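Local coordinates for GDSL-like protein (PDB 6HFZ), which is a two-domain esterase of a commensal gut bacterium that removes acetyl groups from acetylated mannans, at residues A[82-87]-A[115-120]; A[103-108]-A[123-128]; A[111-116]-A[149-154]. All coordinates share one frame; numbering follows the deposited sequence.

The three contacts share helix 115-129, met at its start by contacts 1 and 3 and further along by contact 2. Contact 1 sits about 9 Å, centre to centre, from each of the other two, which are themselves about 14 Å apart. Contacts 1 and 3 are joined by S84 OG and D111 OD2, 2.6 Å apart, a probable hydrogen bond, and both use E115 and H116. Between contacts 2 and 3 the backbone pair S108 O and A151 N, at 2.8 Å, is another. All lie in the GDSL-like domain, whose catalytic residues are probably a Ser-His-Asp triad, S41, H193 and D190, outside all six segments.

Contact 1. Residues A[82-87]-A[115-120]; sequences TTSQFG and EHFMET
Q85 reaches out from the first turn of helix 84-96 and finds H116 at the start of helix 115-129. Its CB lies against T120 CG2 at 3.8 Å, and CG passes the same methyl. CG stands anti to the backbone N (chi1 -175°) and the chain runs on extended, which carries the amide past T120 to the imidazole. There OE1 takes a hydrogen bond from H116 NE2, 2.8 Å long. The acceptor lies nearly in the ring plane, but the N-H comes from above the carbonyl plane, and amide and ring are turned 62° apart. At the other tip atom, NE2 of Q85 is bonded to T334 OG1. An alanine here would keep CB against T120 but is likely to leave H116 NE2 without its acceptor and to open a gap beside T120 CG2.

H116 ND1 is bonded to E337 OE2, so both ring nitrogens are engaged, which may favour a positively charged imidazole. T120 CG2 covers part of one face of this ring, while H116 CD2 stands 3.6 Å above the centre of the F117 ring. F117 in turn offers CE1 to T83 CB and OG1, both at 3.7 Å. Beyond the ring, S84 OG and T120 OG1 are hydrogen-bonded at 2.8 Å, and S84 OG also bonds to D111 OD2. T83 OG1 accepts a weak bond from Q85 N. T83 is thus the N-cap of helix 84-96, and the contact packs this capped start against the start of helix 115-129, beside strand 329-336.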
ATOM      1  N   THR A  82       1.799   3.672   4.416  1.00 21.39           N
ATOM      2  CA  THR A  82       2.286   3.600   3.048  1.00 19.26           C
ATOM      3  C   THR A  82       1.129   3.489   2.052  1.00 20.52           C
ATOM      4  O   THR A  82      -0.010   3.149   2.393  1.00 20.49           O
ATOM      5  CB  THR A  82       3.298   2.468   2.830  1.00 21.38           C
ATOM      6  OG1 THR A  82       2.609   1.236   2.921  1.00 20.21           O
ATOM      7  CG2 THR A  82       4.463   2.524   3.802  1.00 24.14           C
ATOM      8  N   THR A  83       1.458   3.788   0.793  1.00 19.80           N
ATOM      9  CA  THR A  83       0.469   4.070  -0.267  1.00 20.25           C
ATOM     10  C   THR A  83       0.556   3.024  -1.361  1.00 18.58           C
ATOM     11  O   THR A  83       1.470   2.160  -1.349  1.00 20.82           O
ATOM     12  CB  THR A  83       0.752   5.462  -0.877  1.00 19.45           C
ATOM     13  OG1 THR A  83       1.987   5.443  -1.601  1.00 19.84           O
ATOM     14  CG2 THR A  83       0.808   6.542   0.180  1.00 21.25           C
ATOM     15  N   SER A  84      -0.285   3.192  -2.395  1.00 17.38           N
ATOM     16  CA  SER A  84      -0.269   2.345  -3.568  1.00 17.09           C
ATOM     17  C   SER A  84       1.023   2.562  -4.362  1.00 19.14           C
ATOM     18  O   SER A  84       1.404   1.685  -5.135  1.00 19.92           O
ATOM     19  CB  SER A  84      -1.477   2.577  -4.437  1.00 18.16           C
ATOM     20  OG  SER A  84      -1.482   3.890  -4.985  1.00 18.68           O
ATOM     21  N   GLN A  85       1.692   3.713  -4.172  1.00 20.08           N
ATOM     22  CA  GLN A  85       3.008   3.950  -4.853  1.00 19.17           C
ATOM     23  C   GLN A  85       4.054   2.961  -4.297  1.00 21.09           C
ATOM     24  O   GLN A  85       4.793   2.353  -5.066  1.00 21.23           O
ATOM     25  CB  GLN A  85       3.412   5.422  -4.743  1.00 20.62           C
ATOM     26  CG  GLN A  85       4.680   5.781  -5.507  1.00 19.76           C
ATOM     27  CD  GLN A  85       4.865   7.278  -5.514  1.00 21.32           C
ATOM     28  OE1 GLN A  85       4.119   8.017  -4.873  1.00 23.65           O
ATOM     29  NE2 GLN A  85       5.884   7.762  -6.220  1.00 21.78           N
ATOM     30  N   PHE A  86       4.086   2.753  -2.977  1.00 18.89           N
ATOM     31  CA  PHE A  86       4.961   1.688  -2.444  1.00 19.49           C
ATOM     32  C   PHE A  86       4.406   0.310  -2.835  1.00 19.69           C
ATOM     33  O   PHE A  86       5.153  -0.595  -3.218  1.00 21.08           O
ATOM     34  CB  PHE A  86       5.159   1.871  -0.958  1.00 20.40           C
ATOM     35  CG  PHE A  86       6.101   0.887  -0.299  1.00 18.98           C
ATOM     36  CD1 PHE A  86       7.181   0.340  -0.978  1.00 19.57           C
ATOM     37  CD2 PHE A  86       5.941   0.565   1.032  1.00 21.80           C
ATOM     38  CE1 PHE A  86       8.055  -0.542  -0.355  1.00 19.72           C
ATOM     39  CE2 PHE A  86       6.826  -0.307   1.657  1.00 20.66           C
ATOM     40  CZ  PHE A  86       7.880  -0.855   0.958  1.00 19.99           C
ATOM     41  N   GLY A  87       3.066   0.165  -2.800  1.00 20.76           N
ATOM     42  CA  GLY A  87       2.428  -1.117  -3.158  1.00 19.61           C
ATOM     43  C   GLY A  87       2.857  -1.696  -4.505  1.00 18.60           C
ATOM     44  O   GLY A  87       3.146  -2.909  -4.611  1.00 19.77           O
ATOM     45  N   GLU A 115      -4.556  12.841  -9.000  1.00 21.98           N
ATOM     46  CA  GLU A 115      -4.278  12.139 -10.250  1.00 23.98           C
ATOM     47  C   GLU A 115      -3.006  11.295 -10.153  1.00 22.62           C
ATOM     48  O   GLU A 115      -2.954  10.242 -10.763  1.00 21.98           O
ATOM     49  CB  GLU A 115      -4.201  13.134 -11.404  1.00 29.17           C
ATOM     50  CG  GLU A 115      -5.548  13.769 -11.660  1.00 33.91           C
ATOM     51  CD  GLU A 115      -6.243  13.324 -12.931  1.00 49.45           C
ATOM     52  OE1 GLU A 115      -5.911  12.218 -13.463  1.00 53.90           O
ATOM     53  OE2 GLU A 115      -7.103  14.104 -13.404  1.00 63.17           O
ATOM     54  N   HIS A 116      -2.037  11.757  -9.356  1.00 23.77           N
ATOM     55  CA  HIS A 116      -0.801  11.016  -9.067  1.00 22.33           C
ATOM     56  C   HIS A 116      -1.131   9.624  -8.505  1.00 19.39           C
ATOM     57  O   HIS A 116      -0.622   8.630  -9.011  1.00 19.96           O
ATOM     58  CB  HIS A 116       0.074  11.822  -8.103  1.00 22.86           C
ATOM     59  CG  HIS A 116       1.243  11.060  -7.595  1.00 23.14           C
ATOM     60  ND1 HIS A 116       2.361  10.794  -8.376  1.00 24.20           N
ATOM     61  CD2 HIS A 116       1.456  10.448  -6.406  1.00 24.37           C
ATOM     62  CE1 HIS A 116       3.202  10.051  -7.678  1.00 23.68           C
ATOM     63  NE2 HIS A 116       2.679   9.840  -6.466  1.00 25.27           N
ATOM     64  N   PHE A 117      -1.953   9.568  -7.447  1.00 19.10           N
ATOM     65  CA  PHE A 117      -2.355   8.311  -6.832  1.00 18.71           C
ATOM     66  C   PHE A 117      -3.310   7.494  -7.707  1.00 19.23           C
ATOM     67  O   PHE A 117      -3.301   6.258  -7.645  1.00 18.44           O
ATOM     68  CB  PHE A 117      -2.822   8.568  -5.388  1.00 19.72           C
ATOM     69  CG  PHE A 117      -1.663   8.872  -4.470  1.00 19.14           C
ATOM     70  CD1 PHE A 117      -0.717   7.899  -4.160  1.00 21.62           C
ATOM     71  CD2 PHE A 117      -1.502  10.143  -3.921  1.00 21.59           C
ATOM     72  CE1 PHE A 117       0.377   8.204  -3.366  1.00 18.84           C
ATOM     73  CE2 PHE A 117      -0.428  10.433  -3.090  1.00 21.87           C
ATOM     74  CZ  PHE A 117       0.508   9.462  -2.814  1.00 22.25           C
HETATM   75  N   MSE A 118      -4.127   8.147  -8.541  0.50 18.80           N
HETATM   76  CA  MSE A 118      -4.887   7.402  -9.538  0.50 19.59           C
HETATM   77  C   MSE A 118      -3.916   6.609 -10.415  0.50 20.26           C
HETATM   78  O   MSE A 118      -4.161   5.437 -10.724  0.50 20.77           O
HETATM   79  CB  MSE A 118      -5.841   8.191 -10.435  0.50 18.97           C
HETATM   80  CG  MSE A 118      -6.766   7.215 -11.105  0.50 21.01           C
HETATM   81 SE   MSE A 118      -8.274   8.151 -11.971  0.50 25.79          SE
HETATM   82  CE  MSE A 118      -7.287   9.762 -12.534  0.50 25.99           C
ATOM     83  N   GLU A 119      -2.810   7.249 -10.794  1.00 20.47           N
ATOM     84  CA  GLU A 119      -1.826   6.629 -11.680  1.00 21.33           C
ATOM     85  C   GLU A 119      -1.071   5.490 -10.976  1.00 19.84           C
ATOM     86  O   GLU A 119      -0.924   4.408 -11.543  1.00 20.65           O
ATOM     87  CB  GLU A 119      -0.875   7.700 -12.222  1.00 22.35           C
ATOM     88  CG  GLU A 119       0.012   7.179 -13.338  1.00 24.47           C
ATOM     89  CD  GLU A 119       0.942   8.192 -14.001  1.00 26.76           C
ATOM     90  OE1 GLU A 119       0.909   9.393 -13.638  1.00 30.88           O
ATOM     91  OE2 GLU A 119       1.729   7.786 -14.853  1.00 29.38           O
ATOM     92  N   THR A 120      -0.633   5.721  -9.734  1.00 19.45           N
ATOM     93  CA  THR A 120       0.068   4.665  -8.993  1.00 20.66           C
ATOM     94  C   THR A 120      -0.881   3.484  -8.727  1.00 19.25           C
ATOM     95  O   THR A 120      -0.484   2.317  -8.853  1.00 19.15           O
ATOM     96  CB  THR A 120       0.783   5.165  -7.736  1.00 18.25           C
ATOM     97  OG1 THR A 120      -0.212   5.620  -6.806  1.00 17.13           O
ATOM     98  CG2 THR A 120       1.748   6.303  -7.998  1.00 20.95           C
TER

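Contact 2. Residues A[103-108]-A[123-128]; sequences VIIEFS and GLVRKV
L124 carries the centre of this contact, its CD2 methyl meeting both F107 and I105. The two segments belong to a beta-alpha-beta crossover, in which strand 102-106 is followed by helix 115-129 and then by strand 136-141; the helix packs on the parallel part of the sheet and runs back along the strand. The axes of strand residues 103-106 and helix residues 123-128 run nearly antiparallel, at 175°, and come within 11.0 Å.

L124 CG stands anti to the backbone N (chi1 172°), which turns it toward the strand, and CD2 beyond it lies 3.6 Å from F107 CE2, the two side chains crossing at about a right angle. From the strand, I105 meets the same methyl tip to tip, its CG2 at 3.9 Å. The other branch of I105 reaches V125, CD1 to CG2, at a looser 4.3 Å. One helical turn beyond L124, V128 faces V103. All six side chains are buried and apolar, and no hydrogen bond crosses between the segments.

Around this first shell, L38 of strand 32-39 touches F107 and L124, while I105 also touches V137 and L139 of strand 136-141. L95 of helix 84-96 lies on both V103 and V128, tying the neighbouring helix into the layer, and L164 touches V125. At the far end of the contact a single methyl, V128 CG1, meets both branches of V103: CG2 at 4.0 Å and CG1 at 4.1 Å.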
ATOM      1  N   VAL A 103      -7.102 -11.320  -3.674  1.00 22.00           N
ATOM      2  CA  VAL A 103      -6.355 -10.160  -3.216  1.00 22.10           C
ATOM      3  C   VAL A 103      -7.351  -9.026  -2.929  1.00 20.22           C
ATOM      4  O   VAL A 103      -8.067  -8.631  -3.839  1.00 22.03           O
ATOM      5  CB  VAL A 103      -5.357  -9.661  -4.287  1.00 21.64           C
ATOM      6  CG1 VAL A 103      -4.637  -8.399  -3.802  1.00 24.35           C
ATOM      7  CG2 VAL A 103      -4.366 -10.759  -4.668  1.00 22.31           C
ATOM      8  N   ILE A 104      -7.357  -8.553  -1.689  1.00 18.20           N
ATOM      9  CA  ILE A 104      -7.957  -7.246  -1.327  1.00 19.02           C
ATOM     10  C   ILE A 104      -6.889  -6.163  -1.427  1.00 20.01           C
ATOM     11  O   ILE A 104      -5.744  -6.337  -0.889  1.00 18.65           O
ATOM     12  CB  ILE A 104      -8.590  -7.289   0.071  1.00 19.32           C
ATOM     13  CG1 ILE A 104      -9.995  -7.886  -0.046  1.00 19.78           C
ATOM     14  CG2 ILE A 104      -8.604  -5.877   0.723  1.00 19.55           C
ATOM     15  CD1 ILE A 104     -10.665  -8.221   1.263  1.00 20.10           C
ATOM     16  N   ILE A 105      -7.250  -5.077  -2.109  1.00 19.05           N
ATOM     17  CA  ILE A 105      -6.407  -3.937  -2.211  1.00 19.63           C
ATOM     18  C   ILE A 105      -7.045  -2.780  -1.428  1.00 20.67           C
ATOM     19  O   ILE A 105      -8.172  -2.413  -1.683  1.00 20.57           O
ATOM     20  CB  ILE A 105      -6.160  -3.561  -3.677  1.00 21.75           C
ATOM     21  CG1 ILE A 105      -5.404  -4.642  -4.443  1.00 21.33           C
ATOM     22  CG2 ILE A 105      -5.433  -2.232  -3.743  1.00 20.28           C
ATOM     23  CD1 ILE A 105      -5.283  -4.367  -5.888  1.00 24.06           C
ATOM     24  N   GLU A 106      -6.303  -2.193  -0.486  1.00 19.21           N
ATOM     25  CA  GLU A 106      -6.880  -1.300   0.513  1.00 19.95           C
ATOM     26  C   GLU A 106      -5.928  -0.129   0.775  1.00 19.54           C
ATOM     27  O   GLU A 106      -5.084  -0.199   1.699  1.00 18.58           O
ATOM     28  CB  GLU A 106      -7.129  -2.138   1.769  1.00 22.65           C
ATOM     29  CG  GLU A 106      -7.879  -1.459   2.899  1.00 23.24           C
ATOM     30  CD  GLU A 106      -7.101  -0.477   3.748  1.00 24.07           C
ATOM     31  OE1 GLU A 106      -7.455   0.742   3.677  1.00 23.70           O
ATOM     32  OE2 GLU A 106      -6.110  -0.897   4.434  1.00 23.16           O
ATOM     33  N   PHE A 107      -6.072   0.936  -0.030  1.00 18.05           N
ATOM     34  CA  PHE A 107      -5.174   2.096   0.033  1.00 18.71           C
ATOM     35  C   PHE A 107      -5.952   3.425   0.029  1.00 18.84           C
ATOM     36  O   PHE A 107      -5.361   4.486  -0.124  1.00 17.89           O
ATOM     37  CB  PHE A 107      -4.164   2.076  -1.123  1.00 18.74           C
ATOM     38  CG  PHE A 107      -3.026   1.108  -0.951  1.00 18.44           C
ATOM     39  CD1 PHE A 107      -2.118   1.257   0.105  1.00 18.85           C
ATOM     40  CD2 PHE A 107      -2.886   0.016  -1.789  1.00 19.51           C
ATOM     41  CE1 PHE A 107      -1.039   0.388   0.246  1.00 20.29           C
ATOM     42  CE2 PHE A 107      -1.862  -0.906  -1.575  1.00 20.67           C
ATOM     43  CZ  PHE A 107      -0.918  -0.694  -0.596  1.00 19.14           C
ATOM     44  N   SER A 108      -7.293   3.372   0.116  1.00 17.32           N
ATOM     45  CA  SER A 108      -8.115   4.586  -0.072  1.00 18.52           C
ATOM     46  C   SER A 108      -8.062   5.594   1.091  1.00 18.86           C
ATOM     47  O   SER A 108      -8.596   6.714   0.909  1.00 18.48           O
ATOM     48  CB  SER A 108      -9.559   4.211  -0.435  1.00 19.24           C
ATOM     49  OG  SER A 108      -9.552   3.312  -1.542  1.00 20.05           O
ATOM     50  N   GLY A 123      -1.300   1.366 -11.847  1.00 19.91           N
ATOM     51  CA  GLY A 123      -0.140   0.502 -11.989  1.00 21.51           C
ATOM     52  C   GLY A 123      -0.221  -0.713 -11.097  1.00 19.46           C
ATOM     53  O   GLY A 123       0.051  -1.817 -11.539  1.00 20.65           O
ATOM     54  N   LEU A 124      -0.614  -0.505  -9.822  1.00 18.74           N
ATOM     55  CA  LEU A 124      -0.733  -1.615  -8.882  1.00 19.07           C
ATOM     56  C   LEU A 124      -1.809  -2.598  -9.341  1.00 19.45           C
ATOM     57  O   LEU A 124      -1.574  -3.868  -9.372  1.00 21.38           O
ATOM     58  CB  LEU A 124      -1.059  -1.065  -7.489  1.00 21.17           C
ATOM     59  CG  LEU A 124      -1.394  -2.155  -6.468  1.00 18.79           C
ATOM     60  CD1 LEU A 124      -0.209  -3.101  -6.222  1.00 20.49           C
ATOM     61  CD2 LEU A 124      -1.879  -1.532  -5.154  1.00 19.74           C
ATOM     62  N   VAL A 125      -2.997  -2.080  -9.678  1.00 19.57           N
ATOM     63  CA  VAL A 125      -4.109  -2.928 -10.100  1.00 19.51           C
ATOM     64  C   VAL A 125      -3.709  -3.752 -11.349  1.00 21.28           C
ATOM     65  O   VAL A 125      -3.978  -4.971 -11.427  1.00 21.01           O
ATOM     66  CB  VAL A 125      -5.408  -2.117 -10.308  1.00 20.36           C
ATOM     67  CG1 VAL A 125      -6.483  -2.921 -11.029  1.00 23.27           C
ATOM     68  CG2 VAL A 125      -5.942  -1.544  -9.007  1.00 21.52           C
ATOM     69  N   ARG A 126      -3.204  -3.076 -12.387  1.00 22.98           N
ATOM     70  CA  ARG A 126      -2.753  -3.784 -13.611  1.00 22.92           C
ATOM     71  C   ARG A 126      -1.769  -4.906 -13.255  1.00 23.92           C
ATOM     72  O   ARG A 126      -1.907  -6.035 -13.743  1.00 23.22           O
ATOM     73  CB  ARG A 126      -2.169  -2.821 -14.637  1.00 22.56           C
ATOM     74  CG  ARG A 126      -3.211  -1.903 -15.256  1.00 24.11           C
ATOM     75  CD  ARG A 126      -2.603  -0.929 -16.218  1.00 23.14           C
ATOM     76  NE  ARG A 126      -2.087  -1.639 -17.382  1.00 24.53           N
ATOM     77  CZ  ARG A 126      -2.771  -1.848 -18.505  1.00 25.50           C
ATOM     78  NH1 ARG A 126      -4.049  -1.513 -18.586  1.00 24.19           N
ATOM     79  NH2 ARG A 126      -2.138  -2.360 -19.561  1.00 25.67           N
ATOM     80  N   LYS A 127      -0.761  -4.618 -12.421  1.00 20.89           N
ATOM     81  CA  LYS A 127       0.265  -5.609 -12.111  1.00 23.96           C
ATOM     82  C   LYS A 127      -0.362  -6.822 -11.420  1.00 23.65           C
ATOM     83  O   LYS A 127       0.005  -7.954 -11.651  1.00 25.74           O
ATOM     84  CB  LYS A 127       1.372  -4.981 -11.262  1.00 25.30           C
ATOM     85  CG  LYS A 127       2.412  -5.939 -10.668  1.00 27.42           C
ATOM     86  CD  LYS A 127       3.600  -5.277 -10.032  1.00 31.96           C
ATOM     87  CE  LYS A 127       4.539  -4.666 -11.039  1.00 40.45           C
ATOM     88  NZ  LYS A 127       5.440  -3.643 -10.447  1.00 48.54           N
ATOM     89  N   VAL A 128      -1.224  -6.576 -10.422  1.00 23.76           N
ATOM     90  CA  VAL A 128      -1.806  -7.703  -9.682  1.00 20.94           C
ATOM     91  C   VAL A 128      -2.764  -8.497 -10.577  1.00 22.57           C
ATOM     92  O   VAL A 128      -2.751  -9.740 -10.581  1.00 21.10           O
ATOM     93  CB  VAL A 128      -2.466  -7.217  -8.376  1.00 19.61           C
ATOM     94  CG1 VAL A 128      -3.251  -8.320  -7.700  1.00 20.97           C
ATOM     95  CG2 VAL A 128      -1.456  -6.592  -7.418  1.00 20.83           C
TER

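Contact 3. Residues A[111-116]-A[149-154]; sequences DDSTEH and ANAQLM
A151 and M154 press against the backbone of the loop that leads into helix 115-129, and this is the close-packed part of the contact. The buried methyl of A151 points at that loop, its CB 3.5 Å from D111 O and 3.8 Å from S113 CA. S113 answers from the other segment: its OG is 3.5 Å from A151 CA and 3.6 Å from M154 CG. OG stands anti to the backbone N (chi1 -157°), on the side where A151 and M154 lie. S113 is also the centre of an inverse gamma turn, closed by a weak bond from T114 N to D112 O. M154, a selenomethionine, is bent at chi2 and chi3; its CG touches T114 O at 3.4 Å, and its SE stays beside the same carbonyl at 3.7 Å. These are van der Waals contacts, for no hydrogen bond links the two segments.

Toward the solvent the fit slackens. L153 brings little more than CB near S113 OG, at 3.9 Å, while the exposed side chains of D112 and E115 start away from the opposite segment.

Within 149-154 an Asx turn sets the backbone: N150 OD1 accepts from Q152 N, which sits well above the carbonyl plane. N150 ND2 returns a bond to a lone pair of Q152 OE1, an oxygen bonded also to S168 OG.

On the inner side, D111 OD2, which also holds S84, is bonded to H155 NE2 of helix 152-161. A151 is linked through its backbone to S108, just after strand 102-106, and M154 touches M118 of helix 115-129, so the contact joins the starts of helices 115-129 and 152-161 near the end of that strand.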
ATOM      1  N   ASP A 111      -3.433   6.711   0.156  1.00 19.09           N
ATOM      2  CA  ASP A 111      -3.332   7.525  -1.052  1.00 20.24           C
ATOM      3  C   ASP A 111      -4.095   8.831  -0.806  1.00 20.14           C
ATOM      4  O   ASP A 111      -5.169   8.806  -0.223  1.00 20.27           O
ATOM      5  CB  ASP A 111      -3.955   6.851  -2.275  1.00 20.43           C
ATOM      6  CG  ASP A 111      -3.179   5.648  -2.785  1.00 19.52           C
ATOM      7  OD1 ASP A 111      -2.309   5.128  -2.010  1.00 17.19           O
ATOM      8  OD2 ASP A 111      -3.427   5.246  -3.934  1.00 19.66           O
ATOM      9  N   ASP A 112      -3.547   9.964  -1.275  1.00 21.63           N
ATOM     10  CA  ASP A 112      -4.332  11.212  -1.407  1.00 22.91           C
ATOM     11  C   ASP A 112      -5.221  11.087  -2.651  1.00 21.19           C
ATOM     12  O   ASP A 112      -4.940  10.270  -3.544  1.00 19.59           O
ATOM     13  CB  ASP A 112      -3.430  12.444  -1.537  1.00 25.26           C
ATOM     14  CG  ASP A 112      -2.579  12.745  -0.306  1.00 31.82           C
ATOM     15  OD1 ASP A 112      -3.077  12.527   0.816  1.00 31.27           O
ATOM     16  OD2 ASP A 112      -1.427  13.210  -0.499  1.00 35.83           O
ATOM     17  N   SER A 113      -6.344  11.834  -2.684  1.00 22.50           N
ATOM     18  CA  SER A 113      -7.298  11.719  -3.800  1.00 21.48           C
ATOM     19  C   SER A 113      -6.858  12.613  -4.963  1.00 24.83           C
ATOM     20  O   SER A 113      -7.442  13.688  -5.215  1.00 24.87           O
ATOM     21  CB  SER A 113      -8.729  12.033  -3.377  1.00 20.98           C
ATOM     22  OG  SER A 113      -9.656  11.414  -4.283  1.00 22.64           O
ATOM     23  N   THR A 114      -5.810  12.172  -5.677  1.00 21.99           N
ATOM     24  CA  THR A 114      -5.143  13.003  -6.656  1.00 23.57           C
ATOM     25  C   THR A 114      -4.865  12.166  -7.880  1.00 22.65           C
ATOM     26  O   THR A 114      -4.808  10.948  -7.789  1.00 21.27           O
ATOM     27  CB  THR A 114      -3.827  13.614  -6.131  1.00 23.08           C
ATOM     28  OG1 THR A 114      -2.900  12.555  -5.856  1.00 23.36           O
ATOM     29  CG2 THR A 114      -4.041  14.531  -4.944  1.00 24.74           C
ATOM     30  N   GLU A 115      -4.556  12.841  -9.000  1.00 21.98           N
ATOM     31  CA  GLU A 115      -4.278  12.139 -10.250  1.00 23.98           C
ATOM     32  C   GLU A 115      -3.006  11.295 -10.153  1.00 22.62           C
ATOM     33  O   GLU A 115      -2.954  10.242 -10.763  1.00 21.98           O
ATOM     34  CB  GLU A 115      -4.201  13.134 -11.404  1.00 29.17           C
ATOM     35  CG  GLU A 115      -5.548  13.769 -11.660  1.00 33.91           C
ATOM     36  CD  GLU A 115      -6.243  13.324 -12.931  1.00 49.45           C
ATOM     37  OE1 GLU A 115      -5.911  12.218 -13.463  1.00 53.90           O
ATOM     38  OE2 GLU A 115      -7.103  14.104 -13.404  1.00 63.17           O
ATOM     39  N   HIS A 116      -2.037  11.757  -9.356  1.00 23.77           N
ATOM     40  CA  HIS A 116      -0.801  11.016  -9.067  1.00 22.33           C
ATOM     41  C   HIS A 116      -1.131   9.624  -8.505  1.00 19.39           C
ATOM     42  O   HIS A 116      -0.622   8.630  -9.011  1.00 19.96           O
ATOM     43  CB  HIS A 116       0.074  11.822  -8.103  1.00 22.86           C
ATOM     44  CG  HIS A 116       1.243  11.060  -7.595  1.00 23.14           C
ATOM     45  ND1 HIS A 116       2.361  10.794  -8.376  1.00 24.20           N
ATOM     46  CD2 HIS A 116       1.456  10.448  -6.406  1.00 24.37           C
ATOM     47  CE1 HIS A 116       3.202  10.051  -7.678  1.00 23.68           C
ATOM     48  NE2 HIS A 116       2.679   9.840  -6.466  1.00 25.27           N
ATOM     49  N   ALA A 149     -13.767  11.763   4.462  1.00 17.03           N
ATOM     50  CA  ALA A 149     -12.888  11.803   3.253  1.00 19.26           C
ATOM     51  C   ALA A 149     -12.326  10.422   2.930  1.00 18.22           C
ATOM     52  O   ALA A 149     -12.017   9.642   3.812  1.00 17.62           O
ATOM     53  CB  ALA A 149     -11.740  12.769   3.442  1.00 20.42           C
ATOM     54  N   ASN A 150     -12.055  10.206   1.630  1.00 18.52           N
ATOM     55  CA  ASN A 150     -11.146   9.143   1.198  1.00 19.99           C
ATOM     56  C   ASN A 150     -10.745   9.403  -0.261  1.00 18.71           C
ATOM     57  O   ASN A 150     -11.133  10.412  -0.821  1.00 19.24           O
ATOM     58  CB  ASN A 150     -11.750   7.750   1.412  1.00 18.05           C
ATOM     59  CG  ASN A 150     -12.904   7.440   0.476  1.00 19.90           C
ATOM     60  OD1 ASN A 150     -13.125   8.159  -0.501  1.00 16.97           O
ATOM     61  ND2 ASN A 150     -13.668   6.391   0.780  1.00 19.08           N
ATOM     62  N   ALA A 151      -9.943   8.502  -0.851  1.00 17.34           N
ATOM     63  CA  ALA A 151      -9.471   8.643  -2.198  1.00 18.35           C
ATOM     64  C   ALA A 151     -10.275   7.746  -3.153  1.00 17.91           C
ATOM     65  O   ALA A 151      -9.852   7.440  -4.237  1.00 18.41           O
ATOM     66  CB  ALA A 151      -7.980   8.373  -2.250  1.00 17.33           C
ATOM     67  N   GLN A 152     -11.504   7.386  -2.761  1.00 18.52           N
ATOM     68  CA  GLN A 152     -12.342   6.492  -3.556  1.00 19.45           C
ATOM     69  C   GLN A 152     -12.763   7.160  -4.885  1.00 19.76           C
ATOM     70  O   GLN A 152     -13.078   6.433  -5.831  1.00 20.85           O
ATOM     71  CB  GLN A 152     -13.560   6.073  -2.733  1.00 18.57           C
ATOM     72  CG  GLN A 152     -14.532   5.126  -3.417  1.00 20.73           C
ATOM     73  CD  GLN A 152     -15.671   4.781  -2.484  1.00 21.23           C
ATOM     74  OE1 GLN A 152     -15.547   4.862  -1.249  1.00 18.53           O
ATOM     75  NE2 GLN A 152     -16.794   4.372  -3.059  1.00 19.54           N
ATOM     76  N   LEU A 153     -12.737   8.496  -4.996  1.00 19.21           N
ATOM     77  CA  LEU A 153     -13.059   9.112  -6.276  1.00 20.60           C
ATOM     78  C   LEU A 153     -12.049   8.611  -7.320  1.00 21.66           C
ATOM     79  O   LEU A 153     -12.407   8.273  -8.443  1.00 22.01           O
ATOM     80  CB  LEU A 153     -12.986  10.629  -6.194  1.00 21.74           C
ATOM     81  CG  LEU A 153     -13.315  11.339  -7.503  1.00 22.36           C
ATOM     82  CD1 LEU A 153     -14.790  11.212  -7.839  1.00 24.63           C
ATOM     83  CD2 LEU A 153     -12.902  12.791  -7.471  1.00 25.16           C
HETATM   84  N   MSE A 154     -10.772   8.618  -6.940  1.00 20.44           N
HETATM   85  CA  MSE A 154      -9.706   8.167  -7.832  1.00 21.52           C
HETATM   86  C   MSE A 154      -9.730   6.657  -7.991  1.00 21.34           C
HETATM   87  O   MSE A 154      -9.662   6.120  -9.103  1.00 21.88           O
HETATM   88  CB  MSE A 154      -8.291   8.620  -7.401  1.00 22.44           C
HETATM   89  CG  MSE A 154      -8.091  10.099  -7.236  1.00 27.19           C
HETATM   90 SE   MSE A 154      -8.289  11.046  -8.959  1.00 33.68          SE
HETATM   91  CE  MSE A 154     -10.083  11.699  -8.492  1.00 37.85           C
TER